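Local coordinates for lipoate-protein ligase, putative (Streptococcus pneumoniae, PDB 1VQZ) that probably belongs to the lipoate-protein ligase family, joining a catalytic domain of the class II tRNA-synthetase clan to a C-terminal domain of the SufE/NifU clan, at residues R67-E72 with A171-V176; L161-D166 with I204-F209; I264-G269 with R332-E337. All coordinates share one frame; numbering follows the deposited sequence.

Interaction 1: residues R67-E72 with A171-V176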
loop_
_atom_site.group_PDB
_atom_site.type_symbol
_atom_site.label_atom_id
_atom_site.label_comp_id
_atom_site.label_asym_id
_atom_site.label_seq_id
_atom_site.Cartn_x
_atom_site.Cartn_y
_atom_site.Cartn_z
ATOM N N ARG A 67 6.030 9.099 -17.523
ATOM C CA ARG A 67 4.908 9.150 -18.466
ATOM C C ARG A 67 5.133 8.388 -19.765
ATOM O O ARG A 67 4.324 7.562 -20.143
ATOM C CB ARG A 67 4.658 10.622 -18.866
ATOM C CG ARG A 67 3.434 10.849 -19.744
ATOM C CD ARG A 67 3.376 12.295 -20.254
ATOM N NE ARG A 67 4.222 12.450 -21.434
ATOM C CZ ARG A 67 4.729 13.607 -21.848
ATOM N NH1 ARG A 67 4.462 14.730 -21.189
ATOM N NH2 ARG A 67 5.492 13.648 -22.941
ATOM N N ASP A 68 6.220 8.704 -20.450
ATOM C CA ASP A 68 6.463 8.109 -21.741
ATOM C C ASP A 68 6.820 6.646 -21.648
ATOM O O ASP A 68 6.484 5.898 -22.521
ATOM C CB ASP A 68 7.618 8.807 -22.433
ATOM C CG ASP A 68 7.254 10.168 -22.924
ATOM O OD1 ASP A 68 6.053 10.560 -22.836
ATOM O OD2 ASP A 68 8.199 10.810 -23.381
ATOM N N TYR A 69 7.536 6.236 -20.613
ATOM C CA TYR A 69 7.835 4.807 -20.468
ATOM C C TYR A 69 6.577 3.986 -20.238
ATOM O O TYR A 69 6.363 2.922 -20.865
ATOM C CB TYR A 69 8.805 4.580 -19.333
ATOM C CG TYR A 69 9.233 3.147 -19.215
ATOM C CD1 TYR A 69 10.281 2.640 -20.012
ATOM C CD2 TYR A 69 8.601 2.289 -18.319
ATOM C CE1 TYR A 69 10.682 1.319 -19.910
ATOM C CE2 TYR A 69 8.993 0.969 -18.205
ATOM C CZ TYR A 69 10.040 0.492 -18.984
ATOM O OH TYR A 69 10.403 -0.814 -18.868
ATOM N N VAL A 70 5.735 4.443 -19.325
ATOM C CA VAL A 70 4.565 3.636 -19.016
ATOM C C VAL A 70 3.613 3.639 -20.196
ATOM O O VAL A 70 2.928 2.657 -20.417
ATOM C CB VAL A 70 3.839 3.945 -17.658
ATOM C CG1 VAL A 70 4.820 3.946 -16.512
ATOM C CG2 VAL A 70 3.010 5.229 -17.701
ATOM N N ARG A 71 3.582 4.731 -20.949
ATOM C CA ARG A 71 2.706 4.780 -22.114
ATOM C C ARG A 71 3.208 3.868 -23.225
ATOM O O ARG A 71 2.453 3.100 -23.768
ATOM C CB ARG A 71 2.607 6.217 -22.644
ATOM C CG ARG A 71 1.757 7.116 -21.823
ATOM C CD ARG A 71 1.476 8.462 -22.544
ATOM N NE ARG A 71 0.792 9.387 -21.643
ATOM C CZ ARG A 71 0.648 10.678 -21.867
ATOM N NH1 ARG A 71 1.130 11.238 -22.971
ATOM N NH2 ARG A 71 -0.007 11.401 -20.988
ATOM N N GLU A 72 4.483 3.973 -23.561
ATOM C CA GLU A 72 5.079 3.169 -24.615
ATOM C C GLU A 72 4.886 1.679 -24.332
ATOM O O GLU A 72 4.643 0.888 -25.232
ATOM C CB GLU A 72 6.566 3.469 -24.726
ATOM C CG GLU A 72 6.874 4.825 -25.366
ATOM C CD GLU A 72 8.317 5.307 -25.102
ATOM O OE1 GLU A 72 9.117 4.499 -24.551
ATOM O OE2 GLU A 72 8.630 6.490 -25.434
ATOM N N ALA A 171 12.598 0.762 -12.103
ATOM C CA ALA A 171 13.551 1.871 -12.165
ATOM C C ALA A 171 13.374 2.643 -13.476
ATOM O O ALA A 171 13.638 3.841 -13.515
ATOM C CB ALA A 171 14.984 1.375 -12.033
ATOM N N ASN A 172 12.937 1.953 -14.538
ATOM C CA ASN A 172 12.664 2.582 -15.834
ATOM C C ASN A 172 11.312 3.308 -15.831
ATOM O O ASN A 172 11.137 4.264 -16.576
ATOM C CB ASN A 172 12.741 1.560 -16.986
ATOM C CG ASN A 172 14.153 0.987 -17.187
ATOM O OD1 ASN A 172 15.141 1.694 -17.062
ATOM N ND2 ASN A 172 14.235 -0.298 -17.499
ATOM N N ALA A 173 10.371 2.876 -14.986
ATOM C CA ALA A 173 9.000 3.478 -14.972
ATOM C C ALA A 173 8.853 4.710 -14.090
ATOM O O ALA A 173 7.847 5.422 -14.176
ATOM C CB ALA A 173 7.958 2.446 -14.600
ATOM N N LEU A 174 9.843 4.948 -13.235
ATOM C CA LEU A 174 9.817 6.046 -12.261
ATOM C C LEU A 174 10.766 7.131 -12.754
ATOM O O LEU A 174 11.711 6.835 -13.432
ATOM C CB LEU A 174 10.256 5.555 -10.877
ATOM C CG LEU A 174 9.364 4.554 -10.092
ATOM C CD1 LEU A 174 9.877 4.361 -8.677
ATOM C CD2 LEU A 174 7.918 4.971 -10.061
ATOM N N LYS A 175 10.478 8.383 -12.425
ATOM C CA LYS A 175 11.371 9.496 -12.684
ATOM C C LYS A 175 11.765 10.234 -11.399
ATOM O O LYS A 175 11.142 10.083 -10.345
ATOM C CB LYS A 175 10.700 10.500 -13.624
ATOM C CG LYS A 175 9.387 11.097 -13.084
ATOM C CD LYS A 175 9.201 12.506 -13.552
ATOM C CE LYS A 175 7.738 12.910 -13.670
ATOM N NZ LYS A 175 7.603 14.300 -14.232
ATOM N N VAL A 176 12.803 11.043 -11.513
ATOM C CA VAL A 176 13.187 11.998 -10.473
ATOM C C VAL A 176 12.534 13.363 -10.760
ATOM O O VAL A 176 12.822 13.994 -11.800
ATOM C CB VAL A 176 14.739 12.115 -10.387
ATOM C CG1 VAL A 176 15.165 13.129 -9.322
ATOM C CG2 VAL A 176 15.339 10.739 -10.085
#
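Y69 and A173 mark the closest backbone approach, with their CA atoms 5.8 Å apart where helix 67-73 passes the C-terminal end of helix 169-173. Most of the contact is made by the Y69 ring. CG stands anti to the backbone N (chi1 -175°), which carries the ring over the last helical residues of the other segment. Two parts of N172 then cover the same ring face: its carbonyl O lies 3.4 Å from Y69 CG, and N172 CB sits 3.8 Å from the ring centroid and 23° off the normal, a CH-pi contact. The amide of N172 is no stacking partner, because its plane is turned 49° from the ring. Next to it, A173 CB touches Y69 CD2 at 3.8 Å and V70 CG1 at 4.0 Å, so one methyl group meets both residues. No hydrogen bond links the two segments. Backbone bonds of A173 to N66 and K175 to E64 instead pin the exit of helix 169-173 to the chain leading into helix 67-73, while N66 OD1 bonds to Y69 N. Ring face, methyl and backbone bonds thus join two short helices of the lipoyl protein ligase A/B catalytic domain.

Interaction 2: residues L161-D166 with I204-F209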
loop_
_atom_site.group_PDB
_atom_site.type_symbol
_atom_site.label_atom_id
_atom_site.label_comp_id
_atom_site.label_asym_id
_atom_site.label_seq_id
_atom_site.Cartn_x
_atom_site.Cartn_y
_atom_site.Cartn_z
ATOM N N LEU A 161 3.663 -11.056 -3.172
ATOM C CA LEU A 161 4.608 -12.167 -3.141
ATOM C C LEU A 161 5.307 -12.196 -4.506
ATOM O O LEU A 161 4.647 -12.279 -5.549
ATOM C CB LEU A 161 3.850 -13.467 -2.908
ATOM C CG LEU A 161 3.285 -13.633 -1.495
ATOM C CD1 LEU A 161 2.012 -14.456 -1.491
ATOM C CD2 LEU A 161 4.324 -14.298 -0.594
ATOM N N LEU A 162 6.633 -12.071 -4.495
ATOM C CA LEU A 162 7.428 -12.026 -5.735
ATOM C C LEU A 162 7.673 -13.449 -6.170
ATOM O O LEU A 162 8.491 -14.138 -5.592
ATOM C CB LEU A 162 8.772 -11.300 -5.556
ATOM C CG LEU A 162 8.724 -9.903 -4.906
ATOM C CD1 LEU A 162 10.149 -9.319 -4.748
ATOM C CD2 LEU A 162 7.833 -8.984 -5.687
ATOM N N PHE A 163 6.920 -13.874 -7.195
ATOM C CA PHE A 163 7.058 -15.187 -7.701
ATOM C C PHE A 163 8.021 -15.234 -8.880
ATOM O O PHE A 163 8.972 -16.026 -8.857
ATOM C CB PHE A 163 5.703 -15.836 -7.975
ATOM C CG PHE A 163 5.826 -17.283 -8.344
ATOM C CD1 PHE A 163 6.020 -17.657 -9.673
ATOM C CD2 PHE A 163 5.798 -18.254 -7.357
ATOM C CE1 PHE A 163 6.207 -19.005 -9.979
ATOM C CE2 PHE A 163 5.985 -19.578 -7.654
ATOM C CZ PHE A 163 6.195 -19.950 -8.955
ATOM N N ASP A 164 7.807 -14.397 -9.883
ATOM C CA ASP A 164 8.782 -14.258 -10.983
ATOM C C ASP A 164 8.640 -12.903 -11.664
ATOM O O ASP A 164 8.523 -12.788 -12.885
ATOM C CB ASP A 164 8.636 -15.399 -12.014
ATOM C CG ASP A 164 9.837 -15.506 -12.997
ATOM O OD1 ASP A 164 10.913 -14.874 -12.802
ATOM O OD2 ASP A 164 9.714 -16.319 -13.962
ATOM N N VAL A 165 8.618 -11.871 -10.844
ATOM C CA VAL A 165 8.413 -10.536 -11.306
ATOM C C VAL A 165 9.661 -10.085 -12.073
ATOM O O VAL A 165 10.802 -10.423 -11.697
ATOM C CB VAL A 165 8.129 -9.601 -10.097
ATOM C CG1 VAL A 165 7.827 -8.151 -10.567
ATOM C CG2 VAL A 165 6.975 -10.169 -9.280
ATOM N N ASP A 166 9.471 -9.297 -13.114
ATOM C CA ASP A 166 10.608 -8.608 -13.748
ATOM C C ASP A 166 11.018 -7.452 -12.843
ATOM O O ASP A 166 10.335 -6.431 -12.753
ATOM C CB ASP A 166 10.218 -8.169 -15.149
ATOM C CG ASP A 166 11.379 -7.604 -15.949
ATOM O OD1 ASP A 166 12.497 -7.393 -15.404
ATOM O OD2 ASP A 166 11.133 -7.343 -17.145
ATOM N N ILE A 204 7.281 -24.458 -10.822
ATOM C CA ILE A 204 5.845 -24.398 -10.993
ATOM C C ILE A 204 5.454 -22.985 -11.337
ATOM O O ILE A 204 6.278 -22.063 -11.213
ATOM C CB ILE A 204 5.105 -24.835 -9.726
ATOM C CG1 ILE A 204 5.463 -23.911 -8.551
ATOM C CG2 ILE A 204 5.434 -26.318 -9.426
ATOM C CD1 ILE A 204 4.627 -24.194 -7.287
ATOM N N THR A 205 4.200 -22.830 -11.782
ATOM C CA THR A 205 3.645 -21.541 -12.113
ATOM C C THR A 205 3.111 -20.824 -10.893
ATOM O O THR A 205 2.862 -21.391 -9.841
ATOM C CB THR A 205 2.469 -21.615 -13.097
ATOM O OG1 THR A 205 1.410 -22.350 -12.491
ATOM C CG2 THR A 205 2.881 -22.245 -14.392
ATOM N N VAL A 206 3.023 -19.520 -11.053
ATOM C CA VAL A 206 2.436 -18.656 -10.064
ATOM C C VAL A 206 1.001 -19.077 -9.734
ATOM O O VAL A 206 0.606 -19.016 -8.574
ATOM C CB VAL A 206 2.508 -17.178 -10.528
ATOM C CG1 VAL A 206 1.660 -16.918 -11.805
ATOM C CG2 VAL A 206 2.152 -16.245 -9.366
ATOM N N GLU A 207 0.239 -19.532 -10.727
ATOM C CA GLU A 207 -1.137 -20.013 -10.467
ATOM C C GLU A 207 -1.166 -21.239 -9.587
ATOM O O GLU A 207 -2.037 -21.375 -8.735
ATOM C CB GLU A 207 -1.864 -20.365 -11.763
ATOM C CG GLU A 207 -2.177 -19.184 -12.691
ATOM C CD GLU A 207 -0.977 -18.776 -13.575
ATOM O OE1 GLU A 207 0.098 -19.415 -13.504
ATOM O OE2 GLU A 207 -1.098 -17.793 -14.324
ATOM N N LYS A 208 -0.234 -22.164 -9.828
ATOM C CA LYS A 208 -0.082 -23.350 -8.999
ATOM C C LYS A 208 0.272 -22.959 -7.570
ATOM O O LYS A 208 -0.327 -23.451 -6.606
ATOM C CB LYS A 208 1.021 -24.261 -9.585
ATOM C CG LYS A 208 1.282 -25.545 -8.792
ATOM C CD LYS A 208 0.062 -26.518 -8.708
ATOM C CE LYS A 208 0.335 -27.648 -7.730
ATOM N NZ LYS A 208 -0.668 -28.747 -7.788
ATOM N N PHE A 209 1.243 -22.057 -7.435
ATOM C CA PHE A 209 1.627 -21.555 -6.127
ATOM C C PHE A 209 0.413 -20.921 -5.381
ATOM O O PHE A 209 0.164 -21.204 -4.202
ATOM C CB PHE A 209 2.774 -20.543 -6.269
ATOM C CG PHE A 209 3.297 -20.050 -4.937
ATOM C CD1 PHE A 209 3.949 -20.923 -4.081
ATOM C CD2 PHE A 209 3.070 -18.762 -4.515
ATOM C CE1 PHE A 209 4.417 -20.500 -2.813
ATOM C CE2 PHE A 209 3.539 -18.325 -3.268
ATOM C CZ PHE A 209 4.214 -19.208 -2.414
#
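F163 turns its CG anti to the backbone N (chi1 -173°), and that torsion carries its ring away from the end of strand 154-162 and against the first turn of helix 206-220. F209 likewise has CG anti to its N, which sets the near side of its ring obliquely against F163 CE2 and CD2. V206 CG2 lies beside F163 CB, at the base of that side chain. The closest CA pair, F163 with V206, is 6.2 Å apart.

The F163 ring is met from three directions. Over one face lies V206 CA, 3.8 Å from the centroid and 16° off the normal, a CH-pi contact offset toward the rim; V206 CB is 3.6 Å from F163 CD1. At the edge, in the ring plane, I204 O approaches F163 CZ to 3.1 Å, so a carbonyl oxygen faces the weakly positive ring hydrogens. The CG1 of I204 touches the same CZ at 4.0 Å. F209 CB rests 3.6 Å from F163 CE2, and the two rings are neither stacked nor edge-to-face, with their planes inclined at 33°.

The helix start is itself fixed by T205, the N-cap, whose OG1 accepts a hydrogen bond from K208 N at 3.1 Å, while T205 O takes the N-H of F209. From the strand side, backbone bonds of F163 to N92 and I197 hold the residue that carries the ring, and F209 goes on to touch L94 of strand 93-101 and T120 and L121 of helix 110-123. Here, then, is a buried aromatic contact joining the end of strand 154-162 to the N-capped start of helix 206-220, within the catalytic domain of this ligase family.

Interaction 3: residues I264-G269 with R332-E337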
loop_
_atom_site.group_PDB
_atom_site.type_symbol
_atom_site.label_atom_id
_atom_site.label_comp_id
_atom_site.label_asym_id
_atom_site.label_seq_id
_atom_site.Cartn_x
_atom_site.Cartn_y
_atom_site.Cartn_z
ATOM N N ILE A 264 10.840 17.819 2.061
ATOM C CA ILE A 264 11.964 17.272 2.821
ATOM C C ILE A 264 11.922 15.781 2.656
ATOM O O ILE A 264 10.849 15.162 2.702
ATOM C CB ILE A 264 11.965 17.681 4.344
ATOM C CG1 ILE A 264 12.146 19.195 4.484
ATOM C CG2 ILE A 264 13.134 17.044 5.067
ATOM C CD1 ILE A 264 11.947 19.764 5.901
ATOM N N LYS A 265 13.106 15.222 2.445
ATOM C CA LYS A 265 13.313 13.767 2.350
ATOM C C LYS A 265 13.959 13.307 3.643
ATOM O O LYS A 265 15.058 13.772 4.013
ATOM C CB LYS A 265 14.192 13.484 1.162
ATOM C CG LYS A 265 14.384 12.064 0.788
ATOM C CD LYS A 265 15.183 11.976 -0.555
ATOM C CE LYS A 265 14.638 12.968 -1.661
ATOM N NZ LYS A 265 14.997 12.604 -3.081
ATOM N N PHE A 266 13.195 12.505 4.379
ATOM C CA PHE A 266 13.643 11.863 5.594
ATOM C C PHE A 266 13.964 10.387 5.270
ATOM O O PHE A 266 13.594 9.871 4.223
ATOM C CB PHE A 266 12.591 11.951 6.685
ATOM C CG PHE A 266 12.149 13.359 7.020
ATOM C CD1 PHE A 266 12.884 14.147 7.865
ATOM C CD2 PHE A 266 10.953 13.865 6.504
ATOM C CE1 PHE A 266 12.469 15.467 8.196
ATOM C CE2 PHE A 266 10.532 15.142 6.812
ATOM C CZ PHE A 266 11.302 15.960 7.682
ATOM N N THR A 267 14.664 9.745 6.184
ATOM C CA THR A 267 15.048 8.345 6.054
ATOM C C THR A 267 13.835 7.472 5.827
ATOM O O THR A 267 13.868 6.601 4.994
ATOM C CB THR A 267 15.752 7.837 7.341
ATOM O OG1 THR A 267 16.916 8.626 7.578
ATOM C CG2 THR A 267 16.163 6.381 7.193
ATOM N N SER A 268 12.760 7.741 6.546
ATOM C CA SER A 268 11.552 6.919 6.453
ATOM C C SER A 268 10.504 7.515 5.492
ATOM O O SER A 268 9.362 7.080 5.432
ATOM C CB SER A 268 10.986 6.706 7.864
ATOM O OG SER A 268 11.867 5.889 8.593
ATOM N N GLY A 269 10.905 8.471 4.686
ATOM C CA GLY A 269 10.005 8.968 3.665
ATOM C C GLY A 269 10.184 10.421 3.313
ATOM O O GLY A 269 10.577 11.255 4.105
ATOM N N ARG A 332 7.403 14.252 15.150
ATOM C CA ARG A 332 6.582 15.472 15.115
ATOM C C ARG A 332 7.411 16.705 14.780
ATOM O O ARG A 332 6.969 17.579 14.041
ATOM C CB ARG A 332 5.871 15.699 16.450
ATOM C CG ARG A 332 4.774 14.689 16.737
ATOM C CD ARG A 332 4.242 14.813 18.177
ATOM N NE ARG A 332 3.210 13.809 18.423
ATOM C CZ ARG A 332 3.470 12.548 18.757
ATOM N NH1 ARG A 332 4.728 12.164 18.960
ATOM N NH2 ARG A 332 2.477 11.683 18.941
ATOM N N GLU A 333 8.617 16.742 15.335
ATOM C CA GLU A 333 9.576 17.813 15.082
ATOM C C GLU A 333 9.948 17.842 13.604
ATOM O O GLU A 333 10.065 18.910 13.010
ATOM C CB GLU A 333 10.835 17.653 15.928
ATOM C CG GLU A 333 10.657 17.918 17.391
ATOM C CD GLU A 333 9.997 16.786 18.151
ATOM O OE1 GLU A 333 9.776 15.687 17.607
ATOM O OE2 GLU A 333 9.715 17.017 19.325
ATOM N N GLU A 334 10.154 16.671 13.041
ATOM C CA GLU A 334 10.470 16.557 11.632
ATOM C C GLU A 334 9.277 16.976 10.767
ATOM O O GLU A 334 9.459 17.672 9.793
ATOM C CB GLU A 334 10.946 15.127 11.303
ATOM C CG GLU A 334 12.372 14.824 11.768
ATOM C CD GLU A 334 12.777 13.346 11.676
ATOM O OE1 GLU A 334 11.977 12.422 11.986
ATOM O OE2 GLU A 334 13.946 13.104 11.331
ATOM N N ILE A 335 8.066 16.514 11.078
ATOM C CA ILE A 335 6.888 16.930 10.322
ATOM C C ILE A 335 6.641 18.433 10.422
ATOM O O ILE A 335 6.383 19.079 9.385
ATOM C CB ILE A 335 5.603 16.125 10.732
ATOM C CG1 ILE A 335 5.776 14.664 10.362
ATOM C CG2 ILE A 335 4.362 16.662 10.038
ATOM C CD1 ILE A 335 6.033 14.444 8.889
ATOM N N ALA A 336 6.773 19.010 11.630
ATOM C CA ALA A 336 6.681 20.469 11.793
ATOM C C ALA A 336 7.634 21.202 10.860
ATOM O O ALA A 336 7.282 22.234 10.255
ATOM C CB ALA A 336 6.964 20.881 13.211
ATOM N N GLU A 337 8.848 20.675 10.754
ATOM C CA GLU A 337 9.877 21.279 9.908
ATOM C C GLU A 337 9.463 21.227 8.422
ATOM O O GLU A 337 9.592 22.201 7.702
ATOM C CB GLU A 337 11.219 20.592 10.140
ATOM C CG GLU A 337 12.377 21.279 9.470
ATOM C CD GLU A 337 13.733 20.608 9.744
ATOM O OE1 GLU A 337 13.783 19.560 10.451
ATOM O OE2 GLU A 337 14.743 21.146 9.230
#
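E334 and E337, one turn apart (i, i+3) on helix 332-339, meet F266 and I264 of a beta hairpin in the C-terminal domain of this ligase family. Strands 260-266 and 269-278 form that hairpin through a type I turn from F266 to G269, closed by backbone bonds in both directions between those two residues. The nearest CA pairs, F266 with E334 and I264 with E337 at 8.3 and 8.4 Å, show that helix and strand run in opposite senses.

At the start of the helix, R332 bonds through NE to L318 O and through NH2 to I321 O, tying this end to the chain at and after helix 311-318.

E334 makes the larger contact. Its CG lies beside the backbone N (chi1 -75°), and the E334 chain and the F266 side chain run past each other in opposite directions. Here E334 CB meets F266 CE1 at 3.5 Å, and E334 CG is 3.6 Å from the same atom. The backbone oxygen also approaches, E334 O to F266 CZ at 3.3 Å. The carboxylate plane is 54° from the ring, so the two do not stack; its OE1 is bonded to S331 N, which ties the acid back to the helix start.

I335 directs its CB away from segment 264-269, and its side chain packs on L318 and on V271 of strand 269-278, while the methyl of A336 touches R311. E337 returns to the strand: with CG anti to the backbone N (chi1 -171°), E337 CG touches I264 CD1 at 3.9 Å. The same I264 CD1 also reaches the E337 carbonyl group, 3.8 Å from E337 C, and E337 O bonds to R262 NH2. On the strand itself, I264 CG2 sits 3.4 Å above the plane of the F266 ring, toward its rim.

Read from the N terminus, helix 67-73 opens interaction 1, and segment 161-166 opens interaction 2 before segment 171-176 closes the first after 98 intervening residues. Segment 204-209 closes the second after 37, so interactions 1 and 2 cross along the chain. Within the catalytic domain, interaction 1 joins helices 67-73 and 169-173, and interaction 2 joins the end of strand 154-162 to the start of helix 206-220; their centres lie 24 Å apart. Interaction 3 comes later, in series, closing a 62-residue loop that ties the hairpin of the C-terminal domain to helix 332-339; its centre is 37 Å from that of interaction 2, on the opposite side of the chain's centre.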